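Local coordinates for cyclopropane mycolic acid synthase 1 (Mycobacterium tuberculosis, PDB 1KPH), which transfers a methylene group from S-adenosyl-L-methionine to a double bond of alpha mycolic acid, forming the cyclopropane ring at the distal position, at residues P7-D20 / L93-Q105. Sequence-based numbering, arbitrary orientation.
With SAH (S-adenosyl-L-homocysteine), chain F; 10A (didecyl-dimethyl-ammonium), chain G.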
loop_
_atom_site.group_PDB
_atom_site.type_symbol
_atom_site.label_atom_id
_atom_site.label_comp_id
_atom_site.label_asym_id
_atom_site.label_seq_id
_atom_site.Cartn_x
_atom_site.Cartn_y
_atom_site.Cartn_z
ATOM N N PRO A 7 -13.501 1.960 -11.605
ATOM C CA PRO A 7 -12.844 1.598 -10.344
ATOM C C PRO A 7 -13.822 0.946 -9.373
ATOM O O PRO A 7 -15.018 1.250 -9.392
ATOM C CB PRO A 7 -12.334 2.938 -9.828
ATOM C CG PRO A 7 -12.031 3.685 -11.088
ATOM C CD PRO A 7 -13.229 3.366 -11.954
ATOM N N HIS A 8 -13.316 0.050 -8.529
ATOM C CA HIS A 8 -14.161 -0.626 -7.554
ATOM C C HIS A 8 -14.283 0.223 -6.293
ATOM O O HIS A 8 -13.804 -0.157 -5.224
ATOM C CB HIS A 8 -13.585 -2.001 -7.200
ATOM C CG HIS A 8 -13.342 -2.881 -8.388
ATOM N ND1 HIS A 8 -12.189 -2.815 -9.142
ATOM C CD2 HIS A 8 -14.104 -3.848 -8.952
ATOM C CE1 HIS A 8 -12.251 -3.704 -10.118
ATOM N NE2 HIS A 8 -13.402 -4.343 -10.026
ATOM N N PHE A 9 -14.927 1.378 -6.425
ATOM C CA PHE A 9 -15.112 2.281 -5.300
ATOM C C PHE A 9 -15.734 1.589 -4.092
ATOM O O PHE A 9 -15.242 1.723 -2.972
ATOM C CB PHE A 9 -15.995 3.471 -5.695
ATOM C CG PHE A 9 -15.346 4.427 -6.656
ATOM C CD1 PHE A 9 -15.281 4.139 -8.016
ATOM C CD2 PHE A 9 -14.817 5.634 -6.202
ATOM C CE1 PHE A 9 -14.702 5.040 -8.914
ATOM C CE2 PHE A 9 -14.234 6.541 -7.090
ATOM C CZ PHE A 9 -14.178 6.243 -8.448
ATOM N N ALA A 10 -16.817 0.850 -4.322
ATOM C CA ALA A 10 -17.518 0.158 -3.242
ATOM C C ALA A 10 -16.642 -0.758 -2.390
ATOM O O ALA A 10 -16.566 -0.583 -1.174
ATOM C CB ALA A 10 -18.694 -0.637 -3.806
ATOM N N ASN A 11 -15.994 -1.734 -3.019
ATOM C CA ASN A 11 -15.143 -2.678 -2.293
ATOM C C ASN A 11 -14.011 -2.004 -1.527
ATOM O O ASN A 11 -13.772 -2.312 -0.356
ATOM C CB ASN A 11 -14.534 -3.712 -3.245
ATOM C CG ASN A 11 -15.572 -4.626 -3.856
ATOM O OD1 ASN A 11 -16.434 -5.158 -3.159
ATOM N ND2 ASN A 11 -15.490 -4.822 -5.166
ATOM N N VAL A 12 -13.306 -1.102 -2.199
ATOM C CA VAL A 12 -12.196 -0.394 -1.580
ATOM C C VAL A 12 -12.717 0.464 -0.446
ATOM O O VAL A 12 -12.162 0.456 0.651
ATOM C CB VAL A 12 -11.461 0.485 -2.607
ATOM C CG1 VAL A 12 -10.415 1.347 -1.913
ATOM C CG2 VAL A 12 -10.799 -0.401 -3.646
ATOM N N GLN A 13 -13.796 1.196 -0.708
ATOM C CA GLN A 13 -14.395 2.053 0.305
ATOM C C GLN A 13 -14.926 1.234 1.473
ATOM O O GLN A 13 -15.007 1.724 2.600
ATOM C CB GLN A 13 -15.526 2.885 -0.306
ATOM C CG GLN A 13 -15.041 4.049 -1.157
ATOM C CD GLN A 13 -16.181 4.797 -1.827
ATOM O OE1 GLN A 13 -17.249 4.977 -1.241
ATOM N NE2 GLN A 13 -15.952 5.252 -3.053
ATOM N N ALA A 14 -15.288 -0.018 1.205
ATOM C CA ALA A 14 -15.808 -0.888 2.255
ATOM C C ALA A 14 -14.826 -0.970 3.420
ATOM O O ALA A 14 -15.228 -1.049 4.584
ATOM C CB ALA A 14 -16.077 -2.283 1.696
ATOM N N HIS A 15 -13.535 -0.933 3.105
ATOM C CA HIS A 15 -12.505 -1.022 4.131
ATOM C C HIS A 15 -12.010 0.320 4.673
ATOM O O HIS A 15 -12.110 0.580 5.870
ATOM C CB HIS A 15 -11.304 -1.808 3.598
ATOM C CG HIS A 15 -10.255 -2.077 4.635
ATOM N ND1 HIS A 15 -10.296 -3.172 5.469
ATOM C CD2 HIS A 15 -9.164 -1.364 5.004
ATOM C CE1 HIS A 15 -9.278 -3.123 6.308
ATOM N NE2 HIS A 15 -8.575 -2.035 6.048
ATOM N N TYR A 16 -11.491 1.171 3.793
ATOM C CA TYR A 16 -10.921 2.454 4.211
ATOM C C TYR A 16 -11.864 3.576 4.630
ATOM O O TYR A 16 -11.432 4.524 5.290
ATOM C CB TYR A 16 -9.963 2.969 3.134
ATOM C CG TYR A 16 -8.933 1.939 2.724
ATOM C CD1 TYR A 16 -9.172 1.080 1.653
ATOM C CD2 TYR A 16 -7.740 1.792 3.433
ATOM C CE1 TYR A 16 -8.248 0.098 1.295
ATOM C CE2 TYR A 16 -6.811 0.812 3.081
ATOM C CZ TYR A 16 -7.071 -0.032 2.012
ATOM O OH TYR A 16 -6.160 -1.005 1.658
ATOM N N ASP A 17 -13.136 3.495 4.260
ATOM C CA ASP A 17 -14.059 4.543 4.674
ATOM C C ASP A 17 -14.811 4.151 5.932
ATOM O O ASP A 17 -15.833 4.747 6.270
ATOM C CB ASP A 17 -15.040 4.896 3.556
ATOM C CG ASP A 17 -14.414 5.782 2.501
ATOM O OD1 ASP A 17 -13.511 6.572 2.857
ATOM O OD2 ASP A 17 -14.830 5.704 1.326
ATOM N N LEU A 18 -14.282 3.156 6.636
ATOM C CA LEU A 18 -14.886 2.688 7.877
ATOM C C LEU A 18 -14.972 3.834 8.876
ATOM O O LEU A 18 -16.031 4.091 9.444
ATOM C CB LEU A 18 -14.052 1.551 8.470
ATOM C CG LEU A 18 -14.523 0.925 9.786
ATOM C CD1 LEU A 18 -15.869 0.256 9.584
ATOM C CD2 LEU A 18 -13.500 -0.093 10.262
ATOM N N SER A 19 -13.848 4.521 9.078
ATOM C CA SER A 19 -13.760 5.648 10.006
ATOM C C SER A 19 -12.306 5.985 10.322
ATOM O O SER A 19 -11.612 5.194 10.959
ATOM C CB SER A 19 -14.475 5.324 11.320
ATOM O OG SER A 19 -14.091 6.226 12.343
ATOM N N ASP A 20 -11.845 7.155 9.887
ATOM C CA ASP A 20 -10.471 7.559 10.152
ATOM C C ASP A 20 -10.169 7.389 11.631
ATOM O O ASP A 20 -9.113 6.885 12.012
ATOM C CB ASP A 20 -10.249 9.020 9.760
ATOM C CG ASP A 20 -10.223 9.224 8.269
ATOM O OD1 ASP A 20 -9.931 10.359 7.835
ATOM O OD2 ASP A 20 -10.491 8.255 7.528
ATOM N N LEU A 93 -3.889 9.653 -5.827
ATOM C CA LEU A 93 -5.153 9.035 -6.217
ATOM C C LEU A 93 -5.641 8.065 -5.150
ATOM O O LEU A 93 -4.849 7.329 -4.568
ATOM C CB LEU A 93 -4.975 8.283 -7.539
ATOM C CG LEU A 93 -4.445 9.084 -8.731
ATOM C CD1 LEU A 93 -4.232 8.153 -9.925
ATOM C CD2 LEU A 93 -5.433 10.195 -9.075
ATOM N N THR A 94 -6.946 8.074 -4.889
ATOM C CA THR A 94 -7.538 7.180 -3.894
ATOM C C THR A 94 -9.044 7.033 -4.104
ATOM O O THR A 94 -9.721 7.985 -4.494
ATOM C CB THR A 94 -7.310 7.682 -2.457
ATOM O OG1 THR A 94 -7.874 6.742 -1.535
ATOM C CG2 THR A 94 -7.982 9.035 -2.245
ATOM N N LEU A 95 -9.565 5.841 -3.833
ATOM C CA LEU A 95 -10.990 5.580 -3.994
ATOM C C LEU A 95 -11.728 5.808 -2.682
ATOM O O LEU A 95 -12.952 5.686 -2.619
ATOM C CB LEU A 95 -11.211 4.137 -4.458
ATOM C CG LEU A 95 -10.384 3.692 -5.666
ATOM C CD1 LEU A 95 -10.787 2.274 -6.065
ATOM C CD2 LEU A 95 -10.596 4.664 -6.822
ATOM N N SER A 96 -10.975 6.144 -1.637
ATOM C CA SER A 96 -11.542 6.373 -0.315
ATOM C C SER A 96 -12.012 7.813 -0.119
ATOM O O SER A 96 -11.222 8.753 -0.217
ATOM C CB SER A 96 -10.506 6.019 0.757
ATOM O OG SER A 96 -10.999 6.278 2.055
ATOM N N LYS A 97 -13.300 7.982 0.163
ATOM C CA LYS A 97 -13.861 9.313 0.377
ATOM C C LYS A 97 -13.177 9.992 1.561
ATOM O O LYS A 97 -12.741 11.140 1.465
ATOM C CB LYS A 97 -15.364 9.224 0.653
ATOM C CG LYS A 97 -16.156 8.443 -0.385
ATOM C CD LYS A 97 -17.649 8.516 -0.102
ATOM C CE LYS A 97 -18.437 7.625 -1.053
ATOM N NZ LYS A 97 -18.104 7.897 -2.479
ATOM N N ASN A 98 -13.084 9.275 2.677
ATOM C CA ASN A 98 -12.467 9.810 3.883
ATOM C C ASN A 98 -10.998 10.178 3.701
ATOM O O ASN A 98 -10.509 11.129 4.317
ATOM C CB ASN A 98 -12.611 8.816 5.041
ATOM C CG ASN A 98 -14.067 8.550 5.400
ATOM O OD1 ASN A 98 -14.957 9.328 5.045
ATOM N ND2 ASN A 98 -14.314 7.456 6.117
ATOM N N GLN A 99 -10.294 9.425 2.861
ATOM C CA GLN A 99 -8.885 9.700 2.614
ATOM C C GLN A 99 -8.759 10.919 1.716
ATOM O O GLN A 99 -7.900 11.773 1.935
ATOM C CB GLN A 99 -8.209 8.494 1.961
ATOM C CG GLN A 99 -8.189 7.252 2.846
ATOM C CD GLN A 99 -7.375 6.125 2.246
ATOM O OE1 GLN A 99 -7.308 5.978 1.030
ATOM N NE2 GLN A 99 -6.762 5.314 3.101
ATOM N N ALA A 100 -9.621 10.996 0.706
ATOM C CA ALA A 100 -9.609 12.124 -0.214
ATOM C C ALA A 100 -9.839 13.415 0.567
ATOM O O ALA A 100 -9.167 14.418 0.329
ATOM C CB ALA A 100 -10.690 11.953 -1.269
ATOM N N ASN A 101 -10.786 13.380 1.502
ATOM C CA ASN A 101 -11.101 14.549 2.318
ATOM C C ASN A 101 -9.949 14.905 3.256
ATOM O O ASN A 101 -9.580 16.074 3.383
ATOM C CB ASN A 101 -12.373 14.303 3.135
ATOM C CG ASN A 101 -13.617 14.231 2.269
ATOM O OD1 ASN A 101 -14.711 13.942 2.758
ATOM N ND2 ASN A 101 -13.457 14.495 0.974
ATOM N N HIS A 102 -9.386 13.894 3.912
ATOM C CA HIS A 102 -8.275 14.107 4.833
ATOM C C HIS A 102 -7.077 14.743 4.125
ATOM O O HIS A 102 -6.533 15.751 4.581
ATOM C CB HIS A 102 -7.843 12.776 5.453
ATOM C CG HIS A 102 -6.714 12.906 6.426
ATOM N ND1 HIS A 102 -6.890 13.369 7.712
ATOM C CD2 HIS A 102 -5.389 12.667 6.290
ATOM C CE1 HIS A 102 -5.722 13.408 8.327
ATOM N NE2 HIS A 102 -4.795 12.988 7.484
ATOM N N VAL A 103 -6.668 14.150 3.011
ATOM C CA VAL A 103 -5.535 14.669 2.255
ATOM C C VAL A 103 -5.854 16.046 1.678
ATOM O O VAL A 103 -4.961 16.882 1.515
ATOM C CB VAL A 103 -5.145 13.706 1.113
ATOM C CG1 VAL A 103 -3.986 14.274 0.321
ATOM C CG2 VAL A 103 -4.764 12.354 1.692
ATOM N N GLN A 104 -7.126 16.283 1.370
ATOM C CA GLN A 104 -7.533 17.572 0.827
ATOM C C GLN A 104 -7.266 18.669 1.855
ATOM O O GLN A 104 -6.979 19.810 1.492
ATOM C CB GLN A 104 -9.016 17.560 0.444
ATOM C CG GLN A 104 -9.522 18.901 -0.072
ATOM C CD GLN A 104 -8.712 19.421 -1.248
ATOM O OE1 GLN A 104 -8.630 18.777 -2.297
ATOM N NE2 GLN A 104 -8.105 20.593 -1.078
ATOM N N GLN A 105 -7.360 18.329 3.137
ATOM C CA GLN A 105 -7.096 19.315 4.179
ATOM C C GLN A 105 -5.598 19.538 4.328
ATOM O O GLN A 105 -5.151 20.664 4.557
ATOM C CB GLN A 105 -7.706 18.881 5.511
ATOM C CG GLN A 105 -9.207 19.122 5.580
ATOM C CD GLN A 105 -9.570 20.567 5.272
ATOM O OE1 GLN A 105 -9.189 21.490 6.001
ATOM N NE2 GLN A 105 -10.301 20.773 4.180
HETATM N N SAH F . -0.160 3.945 -0.074
HETATM C CA SAH F . -0.745 4.274 1.225
HETATM C CB SAH F . -2.119 3.598 1.414
HETATM C CG SAH F . -2.248 2.087 1.115
HETATM C C SAH F . 0.190 3.860 2.375
HETATM O OXT SAH F . -0.085 4.233 3.529
HETATM C "C5'" SAH F . -4.492 1.162 -0.305
HETATM C "C4'" SAH F . -4.730 2.477 -1.034
HETATM O "O4'" SAH F . -4.787 2.324 -2.479
HETATM C "C3'" SAH F . -6.030 3.164 -0.621
HETATM O "O3'" SAH F . -5.774 4.581 -0.429
HETATM C "C2'" SAH F . -6.955 2.902 -1.784
HETATM O "O2'" SAH F . -7.997 3.874 -1.881
HETATM C "C1'" SAH F . -6.021 2.924 -2.946
HETATM N N9 SAH F . -6.535 2.227 -4.129
HETATM C C8 SAH F . -7.053 0.976 -4.274
HETATM N N7 SAH F . -7.428 0.629 -5.465
HETATM C C5 SAH F . -7.126 1.772 -6.205
HETATM C C6 SAH F . -7.271 2.153 -7.696
HETATM N N6 SAH F . -7.777 1.319 -8.619
HETATM N N1 SAH F . -6.851 3.411 -8.054
HETATM C C2 SAH F . -6.339 4.245 -7.109
HETATM N N3 SAH F . -6.163 4.024 -5.783
HETATM C C4 SAH F . -6.582 2.758 -5.399
HETATM C C1 10A G . -5.470 -13.865 -1.105
HETATM C C2 10A G . -6.326 -12.594 -1.097
HETATM C C3 10A G . -5.477 -11.390 -0.673
HETATM C C4 10A G . -6.215 -10.045 -0.602
HETATM C C5 10A G . -5.191 -8.991 -0.156
HETATM C C6 10A G . -5.742 -7.571 0.046
HETATM C C7 10A G . -4.539 -6.746 0.530
HETATM C C8 10A G . -4.864 -5.313 0.961
HETATM C C9 10A G . -3.560 -4.667 1.478
HETATM C C10 10A G . -3.859 -3.312 2.120
HETATM N N1 10A G . -2.807 -2.530 2.923
HETATM C C11 10A G . -3.520 -1.310 3.469
HETATM C C12 10A G . -1.699 -2.023 2.035
HETATM C C13 10A G . -2.114 -3.284 4.069
HETATM C C14 10A G . -2.903 -3.968 5.230
HETATM C C15 10A G . -2.115 -4.978 6.099
HETATM C C16 10A G . -1.539 -6.252 5.438
HETATM C C17 10A G . -2.618 -7.218 4.911
HETATM C C18 10A G . -2.031 -8.491 4.287
HETATM C C19 10A G . -3.156 -9.412 3.794
HETATM C C20 10A G . -2.545 -10.701 3.222
HETATM C C21 10A G . -3.628 -11.675 2.753
HETATM C C22 10A G . -2.950 -12.939 2.223
HETATM O O HOH W 1 -11.409 12.156 6.503
HETATM O O HOH W 2 -8.987 12.235 9.437
#
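Leu-95 reaches into the N-terminal segment 7-20 just where strand 89-93 of the Rossmann-like methyltransferase fold gives way to helix 97-109. With CG anti to the carbonyl carbon (chi1 -50°), the branched end of Leu-95 is carried in between helix 9-16 and the adenine of the bound S-adenosyl-L-homocysteine (SAH). Leu-95 CD1 lies 3.6 Å from Val-12 CG2, while CD2 sits over one face of the Phe-9 ring, a CH-pi contact, and also against the CB of Pro-7. Leu-95 CD1 also packs on the adenine, 3.7 Å from SAH C5, on the side away from the Phe-9 ring, so helix 9-16 and the bound SAH share one apolar side chain.

The polar half centres on Asp-17, the first residue past helix 9-16, whose carboxylate receives the start of helix 97-105. Asp-17 OD2 takes Lys-97 N through its syn lone pair at 3.0 Å. Asp-17 OD1 is gripped from opposite faces of the carboxylate plane, by Asn-98 N at 2.7 Å and by the hydroxyl of Ser-96. Ser-96 is itself the N-cap, its OG accepting a weak bond from Gln-99 N; a negative group set here would probably interact favourably with the helix dipole.

Gln-99 and Thr-94 carry this framework into the S-adenosyl-L-methionine site: Gln-99 OE1 accepts from ribose O3' and, in its carbonyl plane, from Thr-94 OG1, which also takes the bond from O2'. The Tyr-16 ring has SAH C3' over one face, and its hydroxyl is hydrogen-bonded to His-141.

Farther along, Asn-98 leans on Asp-20, the amide and carboxylate planes 88° apart, with Asn-98 CB 3.3 Å from Asp-20 OD2. One water bridges the two residues, donating to Asp-20 OD1 at 2.7 Å and to the backbone Asn-98 O at 2.6 Å.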